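Local coordinates for extracellular protein containing a SCP domain (Bacillus anthracis, PDB 4IFA) that is of unknown function but is an extracellular SCP-domain protein of the cysteine-rich secretory protein family, possibly linked to virulence and considered a vaccine candidate, at residues A[222-227]-A[332-337]; A[300-305]-A[313-318]. All blocks are in the same frame, centred on the assembly; numbering follows the deposited sequence.

Overall arrangement
The chain first builds an N-terminal part with two antiparallel sheets, then enters helix 210-234. Contact 1 sets 222-227 of this helix against 332-337 of strand 331-338, near the C terminus. It closes a loop of 104 residues, which takes in most of the SCP family region. Contact 2 lies wholly within that loop. It closes a short loop of seven residues between helix 298-306 and the end of helix 309-315. The two contacts do not cross in sequence. Their centres are about 9 Å apart, and they touch: Leu227 packs on Leu302, and Trp305 packs on Tyr332 and Gln334. Together they tie three helices to one face of the mixed sheet.

Contact 1 of 2, residues A[222-227]-A[332-337]; sequences QQIFDL and YTQNFI
Ile224 and Gln334 mark the closest backbone approach between helix 210-234 and strand 331-338. Their CA atoms are 8.5 Å apart. No hydrogen bond joins the two segments, and side chains fill the gap between them. Ile224 is the one residue of 222-227 that touches the strand. Its CB is directed at the strand, and its two branches go to different partners. CG2 lies anti to the backbone N and meets the amide end of Gln334, with Ile224 CG2 3.5 Å from Gln334 NE2. CG1 stands beside the backbone N (chi1 -72°) and runs on extended to CD1. That methyl reaches the Tyr332 ring obliquely, Ile224 CD1 being 3.9 Å from Tyr332 CD1. The Ile224 and Tyr332 side chains cross at about a right angle. Gln334 leaves the strand at an angle to the helix, but its extended chain (chi2 177°) carries the amide to Ile224. Gln334 OE1 accepts a hydrogen bond from Asn290 ND2, which would fix the turn of the amide and set NE2 beside the isoleucine methyl, and Tyr332 OH is hydrogen-bonded to the backbone O of His295. All three touching residues are buried. The neighbouring Gln223 instead hydrogen-bonds to Gln93 and Glu73 of the N-terminal part, so the helix is shared between the two parts of the protein. Thr333, Asn335 and Ile337 pack on helix 244-260, while Tyr332 and Gln334, which alternate with them, lie on the face that carries helix 210-234. The sheet therefore carries helices on both faces, the alpha-beta-alpha sandwich characteristic of the SCP (CAP) fold.

Contact 2 of 2, residues A[300-305]-A[313-318]; sequences AALQGW and KNLLNE
Leu315 makes every contact of 313-318 with the helix segment 300-305, where it meets Leu302 and Trp305. Just before it, Asn314 ND2 donates a hydrogen bond to Asn290 OD1 of strand 286-293. Leu315 itself has its CB directed at the other helix. Its CA lies 8.2 Å from the CA of Trp305. CD1 continues the chain, anti to CA (chi2 170°), and CD2 branches off beside it, so the two methyls reach different partners. Leu315 CD2 meets Leu302 CD1 at 3.9 Å. Leu315 CD1 lies against the backbone and CB of Trp305, not its indole, 4.1 Å from Trp305 C and 4.2 Å from Trp305 CB. Leu302 CD1 also lies in plane at the edge of the Trp305 ring. The indole runs away from Leu315, and its NE1 is hydrogen-bonded to the backbone O of Ile291. At Leu316 the chain leaves helical geometry. Asn317 N then hydrogen-bonds back to Asn314 O, at 3.3 Å. The carbonyls of Leu315 and Asn317 both accept hydrogen bonds from Arg232 NH1 of helix 210-234. With no polar bond across it, the contact between the two helices rests on buried apolar packing, while polar links to the sheet and to helix 210-234 flank it.

Contact 1 of 2, residues A[222-227]-A[332-337]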
loop_
_atom_site.group_PDB
_atom_site.type_symbol
_atom_site.label_atom_id
_atom_site.label_comp_id
_atom_site.label_asym_id
_atom_site.label_seq_id
_atom_site.Cartn_x
_atom_site.Cartn_y
_atom_site.Cartn_z
ATOM N N GLN A 222 2.656 7.922 6.041
ATOM C CA GLN A 222 2.258 8.853 4.980
ATOM C C GLN A 222 1.680 8.116 3.774
ATOM O O GLN A 222 0.719 8.561 3.172
ATOM C CB GLN A 222 3.410 9.755 4.549
ATOM C CG GLN A 222 2.946 10.780 3.532
ATOM C CD GLN A 222 1.989 11.794 4.098
ATOM O OE1 GLN A 222 2.110 12.203 5.255
ATOM N NE2 GLN A 222 1.049 12.233 3.274
ATOM N N GLN A 223 2.236 6.974 3.428
ATOM C CA GLN A 223 1.669 6.182 2.302
ATOM C C GLN A 223 0.233 5.775 2.634
ATOM O O GLN A 223 -0.661 5.909 1.800
ATOM C CB GLN A 223 2.516 4.966 1.966
ATOM C CG GLN A 223 3.896 5.330 1.452
ATOM C CD GLN A 223 4.749 4.149 1.247
ATOM O OE1 GLN A 223 4.312 3.028 1.050
ATOM N NE2 GLN A 223 6.050 4.414 1.225
ATOM N N ILE A 224 -0.013 5.274 3.845
ATOM C CA ILE A 224 -1.380 4.915 4.195
ATOM C C ILE A 224 -2.275 6.143 4.076
ATOM O O ILE A 224 -3.430 6.037 3.620
ATOM C CB ILE A 224 -1.466 4.276 5.615
ATOM C CG1 ILE A 224 -0.882 2.869 5.577
ATOM C CG2 ILE A 224 -2.935 4.262 6.128
ATOM C CD1 ILE A 224 -0.626 2.259 6.989
ATOM N N PHE A 225 -1.846 7.280 4.589
ATOM C CA PHE A 225 -2.635 8.507 4.475
ATOM C C PHE A 225 -3.016 8.873 3.046
ATOM O O PHE A 225 -4.199 9.016 2.714
ATOM C CB PHE A 225 -1.933 9.660 5.184
ATOM C CG PHE A 225 -2.605 10.970 5.008
ATOM C CD1 PHE A 225 -3.744 11.316 5.763
ATOM C CD2 PHE A 225 -2.144 11.884 4.084
ATOM C CE1 PHE A 225 -4.381 12.544 5.578
ATOM C CE2 PHE A 225 -2.788 13.108 3.910
ATOM C CZ PHE A 225 -3.898 13.435 4.666
ATOM N N ASP A 226 -2.026 8.988 2.190
ATOM C CA ASP A 226 -2.301 9.354 0.803
ATOM C C ASP A 226 -3.166 8.311 0.092
ATOM O O ASP A 226 -4.070 8.668 -0.675
ATOM C CB ASP A 226 -0.997 9.518 0.028
ATOM C CG ASP A 226 -0.245 10.755 0.378
ATOM O OD1 ASP A 226 -0.848 11.758 0.798
ATOM O OD2 ASP A 226 1.011 10.781 0.178
ATOM N N LEU A 227 -2.892 7.024 0.322
ATOM C CA LEU A 227 -3.618 5.980 -0.371
ATOM C C LEU A 227 -5.045 5.885 0.169
ATOM O O LEU A 227 -5.937 5.453 -0.544
ATOM C CB LEU A 227 -2.830 4.661 -0.269
ATOM C CG LEU A 227 -1.478 4.659 -0.963
ATOM C CD1 LEU A 227 -0.703 3.374 -0.568
ATOM C CD2 LEU A 227 -1.711 4.728 -2.473
ATOM N N TYR A 332 0.019 -1.282 12.551
ATOM C CA TYR A 332 -0.506 -0.144 11.815
ATOM C C TYR A 332 -1.842 0.280 12.359
ATOM O O TYR A 332 -2.754 -0.545 12.522
ATOM C CB TYR A 332 -0.740 -0.559 10.338
ATOM C CG TYR A 332 0.432 -1.268 9.666
ATOM C CD1 TYR A 332 1.368 -0.558 8.908
ATOM C CD2 TYR A 332 0.582 -2.639 9.751
ATOM C CE1 TYR A 332 2.408 -1.176 8.275
ATOM C CE2 TYR A 332 1.660 -3.275 9.114
ATOM C CZ TYR A 332 2.559 -2.547 8.377
ATOM O OH TYR A 332 3.624 -3.164 7.755
ATOM N N THR A 333 -1.964 1.574 12.706
ATOM C CA THR A 333 -3.194 2.111 13.254
ATOM C C THR A 333 -3.629 3.380 12.543
ATOM O O THR A 333 -2.854 4.320 12.423
ATOM C CB THR A 333 -3.006 2.457 14.761
ATOM O OG1 THR A 333 -2.676 1.272 15.499
ATOM C CG2 THR A 333 -4.244 3.067 15.396
ATOM N N GLN A 334 -4.881 3.386 12.096
ATOM C CA GLN A 334 -5.546 4.598 11.614
ATOM C C GLN A 334 -6.471 5.083 12.704
ATOM O O GLN A 334 -7.307 4.303 13.196
ATOM C CB GLN A 334 -6.413 4.316 10.387
ATOM C CG GLN A 334 -5.673 4.017 9.108
ATOM C CD GLN A 334 -6.607 3.667 7.959
ATOM O OE1 GLN A 334 -7.554 2.893 8.120
ATOM N NE2 GLN A 334 -6.361 4.258 6.775
ATOM N N ASN A 335 -6.388 6.376 13.028
ATOM C CA ASN A 335 -7.362 7.024 13.897
ATOM C C ASN A 335 -8.015 8.145 13.082
ATOM O O ASN A 335 -7.380 9.114 12.653
ATOM C CB ASN A 335 -6.773 7.521 15.220
ATOM C CG ASN A 335 -6.499 6.408 16.219
ATOM O OD1 ASN A 335 -6.843 5.201 16.009
ATOM N ND2 ASN A 335 -5.866 6.787 17.316
ATOM N N PHE A 336 -9.316 7.985 12.851
ATOM C CA PHE A 336 -10.131 8.915 12.091
ATOM C C PHE A 336 -10.844 9.819 13.083
ATOM O O PHE A 336 -11.298 9.361 14.137
ATOM C CB PHE A 336 -11.223 8.155 11.297
ATOM C CG PHE A 336 -10.722 7.195 10.257
ATOM C CD1 PHE A 336 -10.622 7.604 8.940
ATOM C CD2 PHE A 336 -10.387 5.891 10.588
ATOM C CE1 PHE A 336 -10.178 6.736 7.968
ATOM C CE2 PHE A 336 -9.911 5.017 9.627
ATOM C CZ PHE A 336 -9.818 5.452 8.314
ATOM N N ILE A 337 -10.973 11.100 12.746
ATOM C CA ILE A 337 -11.719 12.043 13.578
ATOM C C ILE A 337 -12.588 12.968 12.755
ATOM O O ILE A 337 -12.428 13.122 11.540
ATOM C CB ILE A 337 -10.819 12.921 14.482
ATOM C CG1 ILE A 337 -9.820 13.735 13.640
ATOM C CG2 ILE A 337 -10.029 12.021 15.498
ATOM C CD1 ILE A 337 -9.104 14.825 14.468
#

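Contact 2 of 2, residues A[300-305]-A[313-318]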
loop_
_atom_site.group_PDB
_atom_site.type_symbol
_atom_site.label_atom_id
_atom_site.label_comp_id
_atom_site.label_asym_id
_atom_site.label_seq_id
_atom_site.Cartn_x
_atom_site.Cartn_y
_atom_site.Cartn_z
ATOM N N ALA A 300 0.078 -2.962 1.949
ATOM C CA ALA A 300 -0.574 -4.231 2.221
ATOM C C ALA A 300 -1.598 -4.130 3.332
ATOM O O ALA A 300 -2.729 -4.677 3.231
ATOM C CB ALA A 300 0.489 -5.312 2.559
ATOM N N ALA A 301 -1.275 -3.405 4.398
ATOM C CA ALA A 301 -2.250 -3.221 5.491
ATOM C C ALA A 301 -3.500 -2.538 5.014
ATOM O O ALA A 301 -4.610 -2.964 5.340
ATOM C CB ALA A 301 -1.654 -2.409 6.655
ATOM N N LEU A 302 -3.355 -1.473 4.245
ATOM C CA LEU A 302 -4.524 -0.723 3.764
ATOM C C LEU A 302 -5.423 -1.608 2.856
ATOM O O LEU A 302 -6.678 -1.522 2.901
ATOM C CB LEU A 302 -4.091 0.555 3.039
ATOM C CG LEU A 302 -5.194 1.414 2.465
ATOM C CD1 LEU A 302 -6.132 1.885 3.560
ATOM C CD2 LEU A 302 -4.539 2.604 1.773
ATOM N N GLN A 303 -4.819 -2.463 2.033
ATOM C CA GLN A 303 -5.598 -3.351 1.172
ATOM C C GLN A 303 -6.347 -4.387 2.006
ATOM O O GLN A 303 -7.427 -4.841 1.622
ATOM C CB GLN A 303 -4.744 -3.973 0.074
ATOM C CG GLN A 303 -4.389 -2.962 -0.998
ATOM C CD GLN A 303 -5.625 -2.431 -1.694
ATOM O OE1 GLN A 303 -5.876 -1.214 -1.740
ATOM N NE2 GLN A 303 -6.421 -3.339 -2.229
ATOM N N GLY A 304 -5.782 -4.760 3.150
ATOM C CA GLY A 304 -6.482 -5.639 4.091
ATOM C C GLY A 304 -7.691 -4.919 4.667
ATOM O O GLY A 304 -8.802 -5.492 4.772
ATOM N N TRP A 305 -7.541 -3.648 5.029
ATOM C CA TRP A 305 -8.662 -2.862 5.557
ATOM C C TRP A 305 -9.771 -2.652 4.525
ATOM O O TRP A 305 -10.969 -2.778 4.811
ATOM C CB TRP A 305 -8.215 -1.512 6.109
ATOM C CG TRP A 305 -7.353 -1.613 7.325
ATOM C CD1 TRP A 305 -7.505 -2.510 8.351
ATOM C CD2 TRP A 305 -6.279 -0.732 7.720
ATOM N NE1 TRP A 305 -6.576 -2.269 9.332
ATOM C CE2 TRP A 305 -5.807 -1.193 8.973
ATOM C CE3 TRP A 305 -5.644 0.356 7.131
ATOM C CZ2 TRP A 305 -4.738 -0.566 9.622
ATOM C CZ3 TRP A 305 -4.579 0.933 7.758
ATOM C CH2 TRP A 305 -4.163 0.494 9.002
ATOM N N LYS A 313 -15.934 0.394 6.531
ATOM C CA LYS A 313 -16.896 1.375 7.030
ATOM C C LYS A 313 -16.177 2.650 7.494
ATOM O O LYS A 313 -16.661 3.746 7.216
ATOM C CB LYS A 313 -17.818 0.790 8.130
ATOM C CG LYS A 313 -18.811 -0.226 7.585
ATOM C CD LYS A 313 -19.876 -0.707 8.548
ATOM C CE LYS A 313 -20.648 -1.884 7.887
ATOM N NZ LYS A 313 -21.129 -1.616 6.489
ATOM N N ASN A 314 -15.027 2.526 8.187
ATOM C CA ASN A 314 -14.319 3.720 8.628
ATOM C C ASN A 314 -13.697 4.462 7.449
ATOM O O ASN A 314 -13.819 5.686 7.339
ATOM C CB ASN A 314 -13.242 3.398 9.662
ATOM C CG ASN A 314 -13.796 2.997 10.992
ATOM O OD1 ASN A 314 -14.801 3.564 11.467
ATOM N ND2 ASN A 314 -13.140 2.038 11.621
ATOM N N LEU A 315 -13.095 3.712 6.518
ATOM C CA LEU A 315 -12.526 4.334 5.323
ATOM C C LEU A 315 -13.515 5.172 4.561
ATOM O O LEU A 315 -13.193 6.229 4.041
ATOM C CB LEU A 315 -11.989 3.264 4.369
ATOM C CG LEU A 315 -10.763 2.507 4.854
ATOM C CD1 LEU A 315 -10.498 1.303 3.923
ATOM C CD2 LEU A 315 -9.485 3.344 4.943
ATOM N N LEU A 316 -14.758 4.701 4.501
ATOM C CA LEU A 316 -15.779 5.309 3.642
ATOM C C LEU A 316 -16.780 6.193 4.376
ATOM O O LEU A 316 -17.775 6.616 3.804
ATOM C CB LEU A 316 -16.527 4.223 2.835
ATOM C CG LEU A 316 -15.666 3.330 1.945
ATOM C CD1 LEU A 316 -16.527 2.370 1.139
ATOM C CD2 LEU A 316 -14.752 4.145 1.054
ATOM N N ASN A 317 -16.496 6.516 5.637
ATOM C CA ASN A 317 -17.432 7.321 6.409
ATOM C C ASN A 317 -17.296 8.786 6.079
ATOM O O ASN A 317 -16.279 9.398 6.371
ATOM C CB ASN A 317 -17.224 7.077 7.907
ATOM C CG ASN A 317 -18.329 7.690 8.760
ATOM O OD1 ASN A 317 -19.137 8.510 8.301
ATOM N ND2 ASN A 317 -18.387 7.263 10.019
ATOM N N GLU A 318 -18.318 9.361 5.461
ATOM C CA GLU A 318 -18.281 10.772 5.100
ATOM C C GLU A 318 -18.242 11.700 6.339
ATOM O O GLU A 318 -17.851 12.882 6.236
ATOM C CB GLU A 318 -19.487 11.125 4.202
ATOM C CG GLU A 318 -19.443 12.557 3.633
ATOM C CD GLU A 318 -20.338 12.753 2.417
ATOM O OE1 GLU A 318 -21.447 12.159 2.393
ATOM O OE2 GLU A 318 -19.939 13.510 1.490
#